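Local coordinates for protein dodecin (Thermus thermophilus, PDB 2UX9) that stores cofactors as a hollow dodecamer, binding and sequestering flavins such as FMN and FAD, and also binds coenzyme A, at the flavin mononucleotide site. Residues are numbered along the deposited sequence; one frame, centred on the assembly and turned at random. Chains: chain A/B/C/D, Dodecin.

The flavin mononucleotide site. Residues chain A 3, 5, 37-38, 65; chain B 11, 45, 47, 57, 59; chain C 3, 5, 37-38, 65; chain D 11, 45, 47, 57, 59. With FMN (flavin mononucleotide), chain E; FMN (flavin mononucleotide), chain F; NA (sodium ion), chain G; NA (sodium ion), chain H.
Two antiparallel FMN molecules lie between the indoles of A:Trp38 and C:Trp38, the sandwich of aromatic rings typical of dodecins. The isoalloxazine end is the tightly packed part. A:Trp38 takes the crowded first torsion (chi1 83°), with CG between backbone N and carbonyl carbon, and its broad face covers the dimethylbenzene ring of FMN (chain E), the six-membered rings 3.7 Å apart between centroids and 13° from parallel. An alanine here would remove this lid and would probably weaken flavin binding and let the ring system tilt. At the pyrimidine edge of the same flavin, B:Gln57, its chain extended beyond CG, presents an amide that can both accept and donate: OE1 takes the N3 hydrogen of FMN (chain E) on an in-plane lone pair at 2.8 Å, and NE2 gives to its O2 at 2.9 Å. B:Arg45, bent at chi3 (70°), comes side-on to FMN (chain E), NE to O4 at 2.7 Å and NH2 to N5 at 3.1 Å. Its guanidinium stacks flat on that of D:Arg45, a pairing of like charges that the flavin acceptors may help to offset. The ribityl phosphate end is looser and wetter. A:Lys3 NZ forms a salt bridge with FMN (chain E) phosphate O2P at 2.8 Å, and A:Tyr5 OH donates to the same oxygen; waters join the ribityl hydroxyls, and a poorly ordered sodium ion sits on O1P. Beside it, engineered A:Ala65 offers merely a methyl. The site joins four subunits of the dodecamer, its residues drawn mainly from strands 4-14, 36-49 and 55-65.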
# COMPACT_ATOMS: atom_id res chain seq x y z
N LYS A 3 -4.99 28.16 8.62
CA LYS A 3 -4.44 27.46 9.79
C LYS A 3 -3.55 26.28 9.40
O LYS A 3 -3.79 25.61 8.39
CB LYS A 3 -5.58 26.96 10.67
CG LYS A 3 -5.16 26.27 11.95
CD LYS A 3 -6.32 26.14 12.92
CE LYS A 3 -6.52 27.40 13.73
NZ LYS A 3 -7.61 27.24 14.75
N TYR A 5 -1.53 22.70 10.85
CA TYR A 5 -1.47 21.66 11.89
C TYR A 5 -0.16 20.89 11.79
O TYR A 5 0.43 20.78 10.72
CB TYR A 5 -2.66 20.69 11.77
CG TYR A 5 -4.00 21.39 11.82
CD1 TYR A 5 -4.73 21.44 13.01
CD2 TYR A 5 -4.49 22.06 10.72
CE1 TYR A 5 -5.94 22.11 13.06
CE2 TYR A 5 -5.71 22.74 10.77
CZ TYR A 5 -6.42 22.75 11.95
OH TYR A 5 -7.62 23.44 12.00
N ASP A 37 -6.06 17.74 18.63
CA ASP A 37 -7.36 17.72 17.92
C ASP A 37 -7.82 16.33 17.49
O ASP A 37 -8.97 15.98 17.74
CB ASP A 37 -7.31 18.65 16.70
CG ASP A 37 -7.44 20.11 17.07
OD1 ASP A 37 -8.05 20.45 18.11
OD2 ASP A 37 -6.94 20.95 16.29
N TRP A 38 -6.96 15.55 16.83
CA TRP A 38 -7.36 14.23 16.35
C TRP A 38 -6.21 13.26 16.38
O TRP A 38 -5.06 13.66 16.49
CB TRP A 38 -7.98 14.31 14.94
CG TRP A 38 -6.98 14.32 13.80
CD1 TRP A 38 -6.59 13.24 13.06
CD2 TRP A 38 -6.22 15.43 13.31
NE1 TRP A 38 -5.65 13.62 12.12
CE2 TRP A 38 -5.41 14.95 12.26
CE3 TRP A 38 -6.16 16.79 13.63
CZ2 TRP A 38 -4.54 15.78 11.55
CZ3 TRP A 38 -5.30 17.63 12.90
CH2 TRP A 38 -4.50 17.11 11.89
N ALA A 65 -3.24 21.83 16.35
CA ALA A 65 -3.19 23.12 15.68
C ALA A 65 -1.97 23.88 16.16
O ALA A 65 -1.70 23.93 17.36
CB ALA A 65 -4.46 23.93 15.98
N VAL B 11 -18.78 4.78 9.26
CA VAL B 11 -17.93 5.14 10.38
C VAL B 11 -18.77 5.08 11.64
O VAL B 11 -19.71 5.86 11.81
CB VAL B 11 -17.32 6.53 10.24
CG1 VAL B 11 -16.28 6.75 11.34
CG2 VAL B 11 -16.71 6.74 8.84
N ARG B 45 -9.49 6.01 13.93
CA ARG B 45 -9.16 7.42 14.11
C ARG B 45 -9.93 7.91 15.33
O ARG B 45 -10.67 7.15 15.95
CB ARG B 45 -9.61 8.25 12.89
CG ARG B 45 -9.18 7.75 11.51
CD ARG B 45 -9.87 8.53 10.40
NE ARG B 45 -9.38 9.90 10.30
CZ ARG B 45 -8.28 10.27 9.66
NH1 ARG B 45 -7.54 9.40 9.00
NH2 ARG B 45 -7.91 11.55 9.65
N THR B 47 -11.13 11.74 17.87
CA THR B 47 -10.93 13.10 18.31
C THR B 47 -10.37 13.14 19.72
O THR B 47 -10.46 12.16 20.47
CB THR B 47 -12.24 13.88 18.25
OG1 THR B 47 -13.22 13.21 19.04
CG2 THR B 47 -12.71 13.96 16.83
N GLN B 57 -13.40 6.59 16.45
CA GLN B 57 -14.05 6.56 15.15
C GLN B 57 -13.49 5.40 14.35
O GLN B 57 -12.30 5.39 14.03
CB GLN B 57 -13.81 7.88 14.42
CG GLN B 57 -14.35 9.11 15.17
CD GLN B 57 -13.89 10.42 14.57
OE1 GLN B 57 -12.83 10.47 13.95
NE2 GLN B 57 -14.67 11.49 14.77
N VAL B 59 -13.65 3.27 10.96
CA VAL B 59 -14.09 3.26 9.58
C VAL B 59 -14.11 1.82 9.15
O VAL B 59 -13.10 1.14 9.23
CB VAL B 59 -13.13 4.05 8.68
CG1 VAL B 59 -13.64 4.07 7.22
CG2 VAL B 59 -12.90 5.47 9.23
N LYS C 3 -22.87 8.53 17.21
CA LYS C 3 -23.20 8.94 15.84
C LYS C 3 -22.53 8.07 14.78
O LYS C 3 -21.42 7.59 14.98
CB LYS C 3 -22.79 10.40 15.63
CG LYS C 3 -23.13 10.98 14.28
CD LYS C 3 -23.02 12.49 14.29
CE LYS C 3 -24.27 13.15 14.82
NZ LYS C 3 -24.20 14.65 14.74
N TYR C 5 -21.55 7.70 10.56
CA TYR C 5 -21.36 8.40 9.28
C TYR C 5 -21.32 7.40 8.13
O TYR C 5 -20.95 6.24 8.31
CB TYR C 5 -20.05 9.22 9.30
CG TYR C 5 -20.01 10.22 10.43
CD1 TYR C 5 -20.33 11.56 10.23
CD2 TYR C 5 -19.70 9.81 11.72
CE1 TYR C 5 -20.31 12.45 11.28
CE2 TYR C 5 -19.69 10.70 12.78
CZ TYR C 5 -19.99 12.03 12.55
OH TYR C 5 -19.99 12.92 13.60
N ASP C 37 -19.92 16.48 5.47
CA ASP C 37 -18.97 16.95 6.49
C ASP C 37 -17.52 17.04 6.01
O ASP C 37 -16.88 18.07 6.24
CB ASP C 37 -19.05 16.06 7.74
CG ASP C 37 -20.25 16.35 8.61
OD1 ASP C 37 -20.76 17.49 8.60
OD2 ASP C 37 -20.68 15.42 9.32
N TRP C 38 -16.99 15.99 5.39
CA TRP C 38 -15.60 16.01 4.94
C TRP C 38 -15.41 15.22 3.67
O TRP C 38 -16.27 14.44 3.30
CB TRP C 38 -14.65 15.50 6.05
CG TRP C 38 -14.52 13.99 6.13
CD1 TRP C 38 -13.52 13.24 5.59
CD2 TRP C 38 -15.42 13.06 6.75
NE1 TRP C 38 -13.73 11.90 5.85
CE2 TRP C 38 -14.88 11.77 6.56
CE3 TRP C 38 -16.61 13.20 7.48
CZ2 TRP C 38 -15.51 10.63 7.05
CZ3 TRP C 38 -17.22 12.03 7.98
CH2 TRP C 38 -16.68 10.78 7.75
N ALA C 65 -23.00 12.72 7.98
CA ALA C 65 -23.62 12.19 9.18
C ALA C 65 -24.96 11.58 8.82
O ALA C 65 -25.74 12.20 8.09
CB ALA C 65 -23.80 13.29 10.23
N VAL D 11 0.05 19.89 8.11
CA VAL D 11 -1.17 20.02 7.33
C VAL D 11 -1.41 21.49 7.07
O VAL D 11 -1.65 22.27 8.00
CB VAL D 11 -2.39 19.42 8.04
CG1 VAL D 11 -3.58 19.40 7.07
CG2 VAL D 11 -2.09 18.02 8.60
N ARG D 45 -7.38 16.21 1.72
CA ARG D 45 -8.65 16.04 2.41
C ARG D 45 -9.30 17.42 2.50
O ARG D 45 -8.74 18.41 2.05
CB ARG D 45 -8.43 15.51 3.84
CG ARG D 45 -7.55 14.28 4.00
CD ARG D 45 -7.24 14.00 5.46
NE ARG D 45 -8.41 13.53 6.20
CZ ARG D 45 -8.84 12.27 6.22
NH1 ARG D 45 -8.18 11.31 5.58
NH2 ARG D 45 -9.94 11.95 6.89
N THR D 47 -12.89 19.89 4.40
CA THR D 47 -14.20 19.99 5.00
C THR D 47 -15.20 20.54 4.00
O THR D 47 -14.83 21.15 2.99
CB THR D 47 -14.16 20.88 6.23
OG1 THR D 47 -13.64 22.16 5.87
CG2 THR D 47 -13.28 20.26 7.27
N GLN D 57 -7.37 20.76 2.81
CA GLN D 57 -6.39 20.36 3.81
C GLN D 57 -5.38 19.45 3.14
O GLN D 57 -5.73 18.36 2.69
CB GLN D 57 -7.09 19.64 4.96
CG GLN D 57 -8.14 20.50 5.68
CD GLN D 57 -9.00 19.72 6.64
OE1 GLN D 57 -9.18 18.52 6.46
NE2 GLN D 57 -9.54 20.39 7.67
N VAL D 59 -2.00 17.33 3.55
CA VAL D 59 -1.09 16.72 4.49
C VAL D 59 0.21 16.50 3.75
O VAL D 59 0.21 15.83 2.72
CB VAL D 59 -1.62 15.38 5.00
CG1 VAL D 59 -0.65 14.76 6.04
CG2 VAL D 59 -3.05 15.53 5.56
N1 FMN E . -11.90 15.26 13.03
C2 FMN E . -12.47 14.07 13.39
O2 FMN E . -13.47 14.09 14.09
N3 FMN E . -11.94 12.88 12.94
C4 FMN E . -10.84 12.86 12.12
O4 FMN E . -10.17 11.82 12.08
C4A FMN E . -10.27 14.07 11.74
N5 FMN E . -9.19 14.09 10.89
C5A FMN E . -8.63 15.28 10.51
C6 FMN E . -7.53 15.27 9.65
C7 FMN E . -6.93 16.46 9.25
C7M FMN E . -5.88 16.42 8.18
C8 FMN E . -7.44 17.67 9.73
C8M FMN E . -6.77 18.98 9.42
C9 FMN E . -8.54 17.68 10.58
C9A FMN E . -9.14 16.49 10.98
N10 FMN E . -10.24 16.48 11.84
C10 FMN E . -10.81 15.27 12.20
C1' FMN E . -10.78 17.75 12.46
C2' FMN E . -9.87 18.26 13.58
O2' FMN E . -9.87 17.34 14.65
C3' FMN E . -10.30 19.63 14.12
O3' FMN E . -11.60 19.55 14.66
C4' FMN E . -10.26 20.72 13.05
O4' FMN E . -9.06 20.63 12.31
C5' FMN E . -10.36 22.10 13.68
O5' FMN E . -9.30 22.23 14.60
P FMN E . -9.01 23.62 15.34
O1P FMN E . -7.91 23.35 16.34
O2P FMN E . -8.56 24.66 14.34
O3P FMN E . -10.26 24.08 16.04
N1 FMN F . -12.63 17.05 9.71
C2 FMN F . -11.69 17.75 9.01
O2 FMN F . -11.63 18.95 9.18
N3 FMN F . -10.82 17.10 8.16
C4 FMN F . -10.88 15.73 8.01
O4 FMN F . -10.39 15.25 6.99
C4A FMN F . -11.82 15.02 8.74
N5 FMN F . -11.87 13.64 8.64
C5A FMN F . -12.80 12.93 9.36
C6 FMN F . -12.83 11.54 9.23
C7 FMN F . -13.77 10.79 9.93
C7M FMN F . -13.65 9.30 9.93
C8 FMN F . -14.67 11.45 10.77
C8M FMN F . -15.76 10.70 11.48
C9 FMN F . -14.63 12.83 10.91
C9A FMN F . -13.69 13.58 10.20
N10 FMN F . -13.64 14.97 10.31
C10 FMN F . -12.69 15.68 9.59
C1' FMN F . -14.65 15.74 11.13
C2' FMN F . -16.01 15.82 10.42
O2' FMN F . -15.89 16.58 9.23
C3' FMN F . -17.10 16.45 11.29
O3' FMN F . -16.75 17.78 11.62
C4' FMN F . -17.36 15.66 12.57
O4' FMN F . -17.45 14.29 12.28
C5' FMN F . -18.66 16.12 13.23
O5' FMN F . -19.70 15.95 12.29
P FMN F . -21.23 16.20 12.70
O1P FMN F . -22.04 16.08 11.43
O2P FMN F . -21.68 15.15 13.70
O3P FMN F . -21.37 17.58 13.30
NA NA G . -7.65 24.87 18.11
NA NA H . -24.18 17.04 11.40
O HOH W 1 -8.27 23.61 19.97
O HOH W 2 -23.94 18.81 9.89
O HOH W 3 -9.33 22.76 10.04
O HOH W 4 -17.72 12.86 15.04
O HOH W 5 -11.21 17.58 17.27